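Local coordinates for NAD-dependent protein deacylase 2 (Archaeoglobus fulgidus, PDB 4TWJ) that removes acetyl groups from lysines of proteins such as the chromatin protein Alba, consuming NAD+ and releasing nicotinamide, and carries one zinc ion per subunit, at residues Arg6-Ile11 and Lys212-Asn217; Ala62-Ser67 and Glu140-Gly145; Ala96-Asn101 and Phe175-Glu180. All blocks are in the same frame, centred on the assembly; numbering follows the deposited sequence.

Interaction 1: residues Arg6-Ile11 and Lys212-Asn217; sequences RKAAEI and KMIIVN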
loop_
_atom_site.group_PDB
_atom_site.type_symbol
_atom_site.label_atom_id
_atom_site.label_comp_id
_atom_site.label_asym_id
_atom_site.label_seq_id
_atom_site.Cartn_x
_atom_site.Cartn_y
_atom_site.Cartn_z
ATOM N N ARG A 6 6.492 1.208 22.566
ATOM C CA ARG A 6 5.713 0.560 23.623
ATOM C C ARG A 6 4.258 1.033 23.647
ATOM O O ARG A 6 3.353 0.234 23.894
ATOM C CB ARG A 6 6.360 0.770 24.997
ATOM C CG ARG A 6 7.614 -0.060 25.220
ATOM C CD ARG A 6 8.000 -0.113 26.689
ATOM N NE ARG A 6 8.288 1.218 27.217
ATOM C CZ ARG A 6 9.443 1.869 27.075
ATOM N NH1 ARG A 6 9.580 3.084 27.599
ATOM N NH2 ARG A 6 10.464 1.324 26.416
ATOM N N LYS A 7 4.042 2.324 23.401
ATOM C CA LYS A 7 2.693 2.885 23.328
ATOM C C LYS A 7 1.916 2.275 22.166
ATOM O O LYS A 7 0.752 1.910 22.319
ATOM C CB LYS A 7 2.741 4.405 23.171
ATOM N N ALA A 8 2.564 2.160 21.010
ATOM C CA ALA A 8 1.940 1.519 19.851
ATOM C C ALA A 8 1.595 0.060 20.150
ATOM O O ALA A 8 0.515 -0.406 19.803
ATOM C CB ALA A 8 2.848 1.610 18.634
ATOM N N ALA A 9 2.520 -0.650 20.799
ATOM C CA ALA A 9 2.313 -2.051 21.165
ATOM C C ALA A 9 1.137 -2.221 22.127
ATOM O O ALA A 9 0.329 -3.142 21.971
ATOM C CB ALA A 9 3.582 -2.629 21.776
ATOM N N GLU A 10 1.047 -1.334 23.117
ATOM C CA GLU A 10 -0.071 -1.340 24.063
ATOM C C GLU A 10 -1.406 -1.165 23.342
ATOM O O GLU A 10 -2.362 -1.901 23.603
ATOM C CB GLU A 10 0.098 -0.247 25.127
ATOM C CG GLU A 10 1.087 -0.601 26.228
ATOM C CD GLU A 10 1.293 0.521 27.235
ATOM O OE1 GLU A 10 0.375 1.353 27.419
ATOM O OE2 GLU A 10 2.379 0.563 27.857
ATOM N N ILE A 11 -1.464 -0.203 22.427
ATOM C CA ILE A 11 -2.676 0.032 21.641
ATOM C C ILE A 11 -3.067 -1.223 20.861
ATOM O O ILE A 11 -4.223 -1.642 20.892
ATOM C CB ILE A 11 -2.515 1.237 20.683
ATOM C CG1 ILE A 11 -2.537 2.543 21.486
ATOM C CG2 ILE A 11 -3.619 1.257 19.628
ATOM C CD1 ILE A 11 -2.025 3.751 20.731
ATOM N N LYS A 212 -7.667 4.605 17.814
ATOM C CA LYS A 212 -6.353 5.068 18.244
ATOM C C LYS A 212 -5.444 5.065 17.024
ATOM O O LYS A 212 -5.385 4.073 16.290
ATOM C CB LYS A 212 -5.789 4.157 19.329
ATOM C CG LYS A 212 -6.654 4.066 20.582
ATOM C CD LYS A 212 -6.885 5.414 21.241
ATOM C CE LYS A 212 -5.591 6.042 21.728
ATOM N NZ LYS A 212 -5.845 7.187 22.646
ATOM N N MET A 213 -4.744 6.176 16.816
ATOM C CA MET A 213 -4.028 6.425 15.570
ATOM C C MET A 213 -2.519 6.351 15.771
ATOM O O MET A 213 -1.962 7.070 16.602
ATOM C CB MET A 213 -4.406 7.804 15.028
ATOM C CG MET A 213 -5.893 8.026 14.802
ATOM S SD MET A 213 -6.661 6.929 13.591
ATOM C CE MET A 213 -5.700 7.321 12.133
ATOM N N ILE A 214 -1.866 5.488 14.992
ATOM C CA ILE A 214 -0.417 5.294 15.047
ATOM C C ILE A 214 0.175 5.583 13.667
ATOM O O ILE A 214 -0.393 5.176 12.656
ATOM C CB ILE A 214 -0.055 3.840 15.436
ATOM C CG1 ILE A 214 -0.668 3.465 16.792
ATOM C CG2 ILE A 214 1.457 3.645 15.469
ATOM C CD1 ILE A 214 -0.785 1.976 17.014
ATOM N N ILE A 215 1.305 6.289 13.620
ATOM C CA ILE A 215 2.008 6.498 12.352
ATOM C C ILE A 215 3.485 6.141 12.498
ATOM O O ILE A 215 4.119 6.489 13.495
ATOM C CB ILE A 215 1.802 7.935 11.799
ATOM C CG1 ILE A 215 2.399 8.074 10.398
ATOM C CG2 ILE A 215 2.362 8.995 12.742
ATOM C CD1 ILE A 215 1.820 9.242 9.630
ATOM N N VAL A 216 4.002 5.418 11.506
ATOM C CA VAL A 216 5.405 5.035 11.437
ATOM C C VAL A 216 5.936 5.461 10.071
ATOM O O VAL A 216 5.470 4.970 9.043
ATOM C CB VAL A 216 5.584 3.510 11.598
ATOM C CG1 VAL A 216 7.057 3.122 11.495
ATOM C CG2 VAL A 216 4.994 3.037 12.919
ATOM N N ASN A 217 6.902 6.378 10.072
ATOM C CA ASN A 217 7.460 6.929 8.842
ATOM C C ASN A 217 8.914 7.315 9.039
ATOM O O ASN A 217 9.337 7.586 10.160
ATOM C CB ASN A 217 6.691 8.185 8.419
ATOM C CG ASN A 217 5.538 7.896 7.475
ATOM O OD1 ASN A 217 5.627 7.030 6.606
ATOM N ND2 ASN A 217 4.461 8.662 7.614
#
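Helix packing on the parallel sheet of the sirtuin Rossmann-type domain brings Ala8 and Ile11, one turn apart on helix 2-14, against Lys212 and Ile214 of strand 212-217. The short axes pass 9.5 Å apart with N-to-C directions 137° from each other, and the contact is made by apolar groups without a hydrogen bond across it. Ile214 carries most of the strand's side of the contact: its CG1 lies anti to the carbonyl carbon (chi1 -58°), and the extended chain beyond carries CD1 between the two helix residues. There CD1 lies 4.0 Å from Ala8 CB and 3.9 Å from Ile11 CG2, the two isoleucines meeting tip to tip. The small Ala8 lets the backbones come close, with its CA 6.5 Å from the CA of Ile214. Two residues back along the strand, Lys212 touches through CB, its side chain crossing that of Ile11 at about a right angle. Ile11 CG2 meets Lys212 CB at 3.6 Å, while bends at chi2 and chi3 carry the lysine chain away from the helix. Strand 212-217 ends in Asn217, one of the NAD+-binding residues. On the flanking strands, Ile11 also touches Ala186 of strand 186-190 and Val229 of strand 229-232, and Ala9, facing away from the strand, packs on Glu245 and Val246 of helix 235-249.

Interaction 2: residues Ala62-Ser67 and Glu140-Gly145; sequences AFWEFS and EDFNKG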
loop_
_atom_site.group_PDB
_atom_site.type_symbol
_atom_site.label_atom_id
_atom_site.label_comp_id
_atom_site.label_asym_id
_atom_site.label_seq_id
_atom_site.Cartn_x
_atom_site.Cartn_y
_atom_site.Cartn_z
ATOM N N ALA A 62 6.379 5.401 -22.179
ATOM C CA ALA A 62 6.958 6.163 -21.067
ATOM C C ALA A 62 6.595 5.560 -19.708
ATOM O O ALA A 62 7.443 5.450 -18.827
ATOM C CB ALA A 62 6.531 7.624 -21.133
ATOM N N PHE A 63 5.336 5.159 -19.540
ATOM C CA PHE A 63 4.922 4.484 -18.317
ATOM C C PHE A 63 5.751 3.224 -18.078
ATOM O O PHE A 63 6.216 2.974 -16.967
ATOM C CB PHE A 63 3.434 4.116 -18.367
ATOM C CG PHE A 63 3.021 3.155 -17.294
ATOM C CD1 PHE A 63 2.726 3.606 -16.015
ATOM C CD2 PHE A 63 2.951 1.791 -17.552
ATOM C CE1 PHE A 63 2.361 2.723 -15.020
ATOM C CE2 PHE A 63 2.590 0.901 -16.558
ATOM C CZ PHE A 63 2.292 1.367 -15.290
ATOM N N TRP A 64 5.928 2.424 -19.124
ATOM C CA TRP A 64 6.659 1.169 -18.980
ATOM C C TRP A 64 8.159 1.377 -18.734
ATOM O O TRP A 64 8.755 0.664 -17.929
ATOM C CB TRP A 64 6.399 0.259 -20.182
ATOM C CG TRP A 64 5.049 -0.393 -20.106
ATOM C CD1 TRP A 64 3.999 -0.236 -20.966
ATOM C CD2 TRP A 64 4.602 -1.290 -19.087
ATOM N NE1 TRP A 64 2.929 -0.999 -20.552
ATOM C CE2 TRP A 64 3.276 -1.654 -19.399
ATOM C CE3 TRP A 64 5.203 -1.832 -17.946
ATOM C CZ2 TRP A 64 2.537 -2.528 -18.605
ATOM C CZ3 TRP A 64 4.477 -2.704 -17.166
ATOM C CH2 TRP A 64 3.153 -3.046 -17.497
ATOM N N GLU A 65 8.761 2.350 -19.411
ATOM C CA GLU A 65 10.174 2.671 -19.179
ATOM C C GLU A 65 10.381 3.212 -17.759
ATOM O O GLU A 65 11.368 2.890 -17.104
ATOM C CB GLU A 65 10.685 3.679 -20.216
ATOM C CG GLU A 65 10.704 3.155 -21.649
ATOM C CD GLU A 65 11.777 2.110 -21.905
ATOM O OE1 GLU A 65 11.669 1.387 -22.924
ATOM O OE2 GLU A 65 12.729 2.010 -21.105
ATOM N N PHE A 66 9.437 4.019 -17.285
ATOM C CA PHE A 66 9.465 4.505 -15.906
ATOM C C PHE A 66 9.369 3.340 -14.919
ATOM O O PHE A 66 10.110 3.290 -13.941
ATOM C CB PHE A 66 8.332 5.505 -15.668
ATOM C CG PHE A 66 8.184 5.925 -14.233
ATOM C CD1 PHE A 66 9.149 6.720 -13.626
ATOM C CD2 PHE A 66 7.079 5.527 -13.489
ATOM C CE1 PHE A 66 9.014 7.111 -12.302
ATOM C CE2 PHE A 66 6.938 5.916 -12.164
ATOM C CZ PHE A 66 7.909 6.707 -11.571
ATOM N N SER A 67 8.475 2.393 -15.199
ATOM C CA SER A 67 8.295 1.223 -14.340
ATOM C C SER A 67 9.551 0.353 -14.283
ATOM O O SER A 67 9.859 -0.232 -13.241
ATOM C CB SER A 67 7.099 0.387 -14.812
ATOM O OG SER A 67 5.889 1.119 -14.714
ATOM N N GLU A 140 9.582 -11.624 -17.962
ATOM C CA GLU A 140 10.903 -11.912 -18.538
ATOM C C GLU A 140 11.343 -10.798 -19.488
ATOM O O GLU A 140 12.419 -10.224 -19.316
ATOM C CB GLU A 140 10.933 -13.259 -19.272
ATOM C CG GLU A 140 12.328 -13.630 -19.766
ATOM C CD GLU A 140 12.371 -14.886 -20.617
ATOM O OE1 GLU A 140 13.394 -15.085 -21.308
ATOM O OE2 GLU A 140 11.404 -15.675 -20.603
ATOM N N ASP A 141 10.512 -10.511 -20.488
ATOM C CA ASP A 141 10.783 -9.440 -21.450
ATOM C C ASP A 141 10.994 -8.115 -20.731
ATOM O O ASP A 141 11.934 -7.377 -21.025
ATOM C CB ASP A 141 9.624 -9.293 -22.444
ATOM C CG ASP A 141 9.607 -10.385 -23.508
ATOM O OD1 ASP A 141 10.543 -11.212 -23.564
ATOM O OD2 ASP A 141 8.646 -10.402 -24.304
ATOM N N PHE A 142 10.108 -7.828 -19.784
ATOM C CA PHE A 142 10.160 -6.594 -19.006
ATOM C C PHE A 142 11.515 -6.410 -18.326
ATOM O O PHE A 142 12.091 -5.320 -18.368
ATOM C CB PHE A 142 9.031 -6.600 -17.971
ATOM C CG PHE A 142 9.039 -5.418 -17.044
ATOM C CD1 PHE A 142 8.485 -4.209 -17.436
ATOM C CD2 PHE A 142 9.573 -5.526 -15.767
ATOM C CE1 PHE A 142 8.477 -3.123 -16.575
ATOM C CE2 PHE A 142 9.566 -4.445 -14.904
ATOM C CZ PHE A 142 9.017 -3.242 -15.309
ATOM N N ASN A 143 12.032 -7.477 -17.721
ATOM C CA ASN A 143 13.335 -7.412 -17.046
ATOM C C ASN A 143 14.511 -7.177 -18.009
ATOM O O ASN A 143 15.570 -6.706 -17.581
ATOM C CB ASN A 143 13.574 -8.672 -16.201
ATOM C CG ASN A 143 12.687 -8.731 -14.962
ATOM O OD1 ASN A 143 12.147 -7.720 -14.514
ATOM N ND2 ASN A 143 12.547 -9.923 -14.395
ATOM N N LYS A 144 14.311 -7.501 -19.291
ATOM C CA LYS A 144 15.275 -7.215 -20.368
ATOM C C LYS A 144 15.046 -5.859 -21.038
ATOM O O LYS A 144 15.735 -5.520 -22.006
ATOM C CB LYS A 144 15.172 -8.270 -21.474
ATOM C CG LYS A 144 15.290 -9.705 -21.023
ATOM C CD LYS A 144 16.681 -10.037 -20.525
ATOM C CE LYS A 144 17.050 -11.464 -20.891
ATOM N NZ LYS A 144 15.995 -12.446 -20.502
ATOM N N GLY A 145 14.059 -5.102 -20.567
ATOM C CA GLY A 145 13.771 -3.787 -21.128
ATOM C C GLY A 145 12.887 -3.812 -22.362
ATOM O O GLY A 145 12.800 -2.823 -23.091
#
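Between Trp64 and Phe142 the backbones of helices 60-73 and 139-143 stay 8.5 Å apart at CA, whereas Gly145, just past the end of the second helix, brings its CA to 7.6 Å from that of Glu65. Phe142 spans most of the gap. With CG anti to its backbone N (chi1 176°), its ring is directed at the first helix and its far end abuts Trp64 through CE1 and Ser67 through CZ. Phe142 CE1 lies 3.8 Å from CE3 of Trp64, near the plane of the indole and at its edge. With the planes at 74° and the approach oblique, the pair is neither a stack nor an edge-to-face contact. At the end of the phenyl ring, CZ comes within 3.7 Å of the carbonyl O of Ser67, which lies at the ring edge near its plane, and Ser67 CB is 4.1 Å from the same CZ. The serine hydroxyl turns back into its own helix, where OG donates to Phe63 O at 2.9 Å. It comes from above the carbonyl plane, across from the Ser67 backbone N, so that two donors grip that oxygen. The indole has two further partners: Phe63 CE2 over the centre of one face, and Val158 O, bonded to NE1. Gly145, with positive phi, closes helix 139-143 in a Schellman motif. Phe63, Phe66, Ser67 and Phe142 all pack on the modified side chain of the bound peptide, so the contact forms part of the wall around the acyl-lysine. Around it, Trp135 meets Phe142 edge-to-face, Met68 and Lys71 of helix 60-73 also touch that ring, and Pro160 of strand 158-162 packs against Phe63 and Trp64.

Interaction 3: residues Ala96-Asn101 and Phe175-Glu180; sequences AVITQN and FEAIEE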
loop_
_atom_site.group_PDB
_atom_site.type_symbol
_atom_site.label_atom_id
_atom_site.label_comp_id
_atom_site.label_asym_id
_atom_site.label_seq_id
_atom_site.Cartn_x
_atom_site.Cartn_y
_atom_site.Cartn_z
ATOM N N ALA A 96 -7.062 -6.292 8.799
ATOM C CA ALA A 96 -6.969 -5.893 7.401
ATOM C C ALA A 96 -5.729 -5.053 7.168
ATOM O O ALA A 96 -5.316 -4.287 8.033
ATOM C CB ALA A 96 -8.201 -5.102 6.990
ATOM N N VAL A 97 -5.147 -5.212 5.985
ATOM C CA VAL A 97 -4.088 -4.339 5.513
ATOM C C VAL A 97 -4.654 -3.582 4.322
ATOM O O VAL A 97 -5.095 -4.188 3.344
ATOM C CB VAL A 97 -2.834 -5.119 5.081
ATOM C CG1 VAL A 97 -1.773 -4.166 4.542
ATOM C CG2 VAL A 97 -2.291 -5.933 6.245
ATOM N N ILE A 98 -4.683 -2.261 4.431
ATOM C CA ILE A 98 -5.082 -1.400 3.334
ATOM C C ILE A 98 -3.801 -0.857 2.729
ATOM O O ILE A 98 -3.004 -0.248 3.433
ATOM C CB ILE A 98 -5.958 -0.231 3.829
ATOM C CG1 ILE A 98 -7.231 -0.758 4.498
ATOM C CG2 ILE A 98 -6.309 0.696 2.675
ATOM C CD1 ILE A 98 -7.974 0.276 5.314
ATOM N N THR A 99 -3.588 -1.065 1.434
ATOM C CA THR A 99 -2.344 -0.604 0.827
ATOM C C THR A 99 -2.557 0.221 -0.437
ATOM O O THR A 99 -3.474 -0.033 -1.220
ATOM C CB THR A 99 -1.360 -1.764 0.540
ATOM O OG1 THR A 99 -0.091 -1.220 0.158
ATOM C CG2 THR A 99 -1.872 -2.681 -0.562
ATOM N N GLN A 100 -1.681 1.202 -0.610
ATOM C CA GLN A 100 -1.623 2.014 -1.813
ATOM C C GLN A 100 -0.677 1.387 -2.834
ATOM O O GLN A 100 -0.588 1.862 -3.963
ATOM C CB GLN A 100 -1.123 3.417 -1.468
ATOM C CG GLN A 100 -2.007 4.165 -0.484
ATOM C CD GLN A 100 -1.482 5.546 -0.152
ATOM O OE1 GLN A 100 -1.583 6.468 -0.956
ATOM N NE2 GLN A 100 -0.922 5.700 1.039
ATOM N N ASN A 101 0.029 0.333 -2.423
ATOM C CA ASN A 101 1.100 -0.259 -3.225
ATOM C C ASN A 101 0.597 -1.321 -4.192
ATOM O O ASN A 101 -0.401 -1.983 -3.933
ATOM C CB ASN A 101 2.161 -0.869 -2.307
ATOM C CG ASN A 101 2.701 0.125 -1.300
ATOM O OD1 ASN A 101 2.748 1.326 -1.562
ATOM N ND2 ASN A 101 3.103 -0.371 -0.135
ATOM N N PHE A 175 -14.958 0.540 -0.836
ATOM C CA PHE A 175 -16.024 0.345 0.161
ATOM C C PHE A 175 -15.517 -0.459 1.350
ATOM O O PHE A 175 -15.721 -0.073 2.501
ATOM C CB PHE A 175 -17.242 -0.364 -0.457
ATOM C CG PHE A 175 -18.310 -0.740 0.547
ATOM C CD1 PHE A 175 -18.413 -2.042 1.026
ATOM C CD2 PHE A 175 -19.212 0.209 1.007
ATOM C CE1 PHE A 175 -19.392 -2.387 1.946
ATOM C CE2 PHE A 175 -20.195 -0.129 1.928
ATOM C CZ PHE A 175 -20.285 -1.429 2.398
ATOM N N GLU A 176 -14.847 -1.575 1.078
ATOM C CA GLU A 176 -14.345 -2.429 2.154
ATOM C C GLU A 176 -13.346 -1.671 3.021
ATOM O O GLU A 176 -13.360 -1.799 4.242
ATOM C CB GLU A 176 -13.701 -3.706 1.601
ATOM C CG GLU A 176 -14.695 -4.688 0.998
ATOM C CD GLU A 176 -15.692 -5.230 2.008
ATOM O OE1 GLU A 176 -16.879 -5.382 1.645
ATOM O OE2 GLU A 176 -15.297 -5.503 3.159
ATOM N N ALA A 177 -12.486 -0.881 2.384
ATOM C CA ALA A 177 -11.473 -0.107 3.103
ATOM C C ALA A 177 -12.122 0.956 3.987
ATOM O O ALA A 177 -11.691 1.170 5.122
ATOM C CB ALA A 177 -10.495 0.530 2.128
ATOM N N ILE A 178 -13.144 1.624 3.461
ATOM C CA ILE A 178 -13.920 2.593 4.248
ATOM C C ILE A 178 -14.570 1.915 5.457
ATOM O O ILE A 178 -14.520 2.436 6.575
ATOM C CB ILE A 178 -14.999 3.286 3.389
ATOM C CG1 ILE A 178 -14.336 4.236 2.390
ATOM C CG2 ILE A 178 -15.990 4.054 4.263
ATOM C CD1 ILE A 178 -15.243 4.682 1.264
ATOM N N GLU A 179 -15.175 0.753 5.231
ATOM C CA GLU A 179 -15.798 -0.002 6.319
ATOM C C GLU A 179 -14.793 -0.428 7.387
ATOM O O GLU A 179 -15.099 -0.385 8.583
ATOM C CB GLU A 179 -16.544 -1.215 5.765
ATOM C CG GLU A 179 -17.783 -0.832 4.979
ATOM C CD GLU A 179 -18.785 -0.093 5.836
ATOM O OE1 GLU A 179 -19.214 -0.671 6.853
ATOM O OE2 GLU A 179 -19.125 1.060 5.503
ATOM N N GLU A 180 -13.598 -0.830 6.960
ATOM C CA GLU A 180 -12.522 -1.136 7.901
ATOM C C GLU A 180 -12.149 0.093 8.729
ATOM O O GLU A 180 -12.048 0.009 9.953
ATOM C CB GLU A 180 -11.292 -1.678 7.167
ATOM C CG GLU A 180 -11.456 -3.107 6.673
ATOM C CD GLU A 180 -11.678 -4.096 7.801
ATOM O OE1 GLU A 180 -10.995 -3.994 8.836
ATOM O OE2 GLU A 180 -12.550 -4.975 7.656
#
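Apolar packing joins Ile98 of strand 94-99 to Ala177 of helix 171-182, whose CA atoms are 6.5 Å apart. The axes approach to 9.6 Å, their N-to-C directions 123° apart. Ile98 makes this contact through its outermost carbon: chi1 of -60° sets CG1 beside the backbone N, and the straight continuation points CD1 at the helix, 4.1 Å from Ala177 CB and 3.8 Å from Ala177 O. The same CD1 brushes Glu180 CB one turn further on. The second kind of contact sets a polar chain against a methyl group. Glu180 is bent at chi2, which folds CG, CD and OE1 over Ala96 CB, with the closest approach, 3.5 Å, made by OE1. This carboxylate oxygen accepts no bond from the strand; its hydrogen-bond partner is His17 NE2, so the acidic end is tied to the chain just before strand 18-22. Hydrogen bonding within the strand segment is confined to its exit. Backbone N of Asn101 donates to Thr99 OG1 at 3.0 Å in a nearly straight bond (162°), an ST turn that bends the chain out of the sheet. Thr99 OG1 is also bonded to Thr22 OG1 on the neighbouring strand. Within the turn, Gln100 O bonds to His118 ND1, the predicted proton acceptor, and at its end Asn101 ND2 bonds to Gly23 O. The arrangement is that of a Rossmann-type fold: a helix lies across one face of a parallel sheet, and the loop leaving the C-terminal end of a strand supplies NAD+-binding residues, here Gln100 and Asn101, beside the active site.

Overall arrangement
From the N terminus, helix 2-14 meets strand 212-217 some 200 residues later, so interaction 1 closes the longest loop of the three and encloses both other contacts. Within it the segments alternate: 62-67, then 96-101, then 140-145, then 175-180, so interactions 2 and 3 cross. Interactions 1 and 3 both bind a helix to the same parallel sheet, at strands 212-217 and 94-99, with centres 18 Å apart. Interaction 2 stands away from that sheet, its centre 38 Å from that of interaction 1, and joins two helices on the zinc-bearing side of the chain. The crossing path thus passes repeatedly between the NAD+-binding Rossmann-type part and the zinc-bearing part.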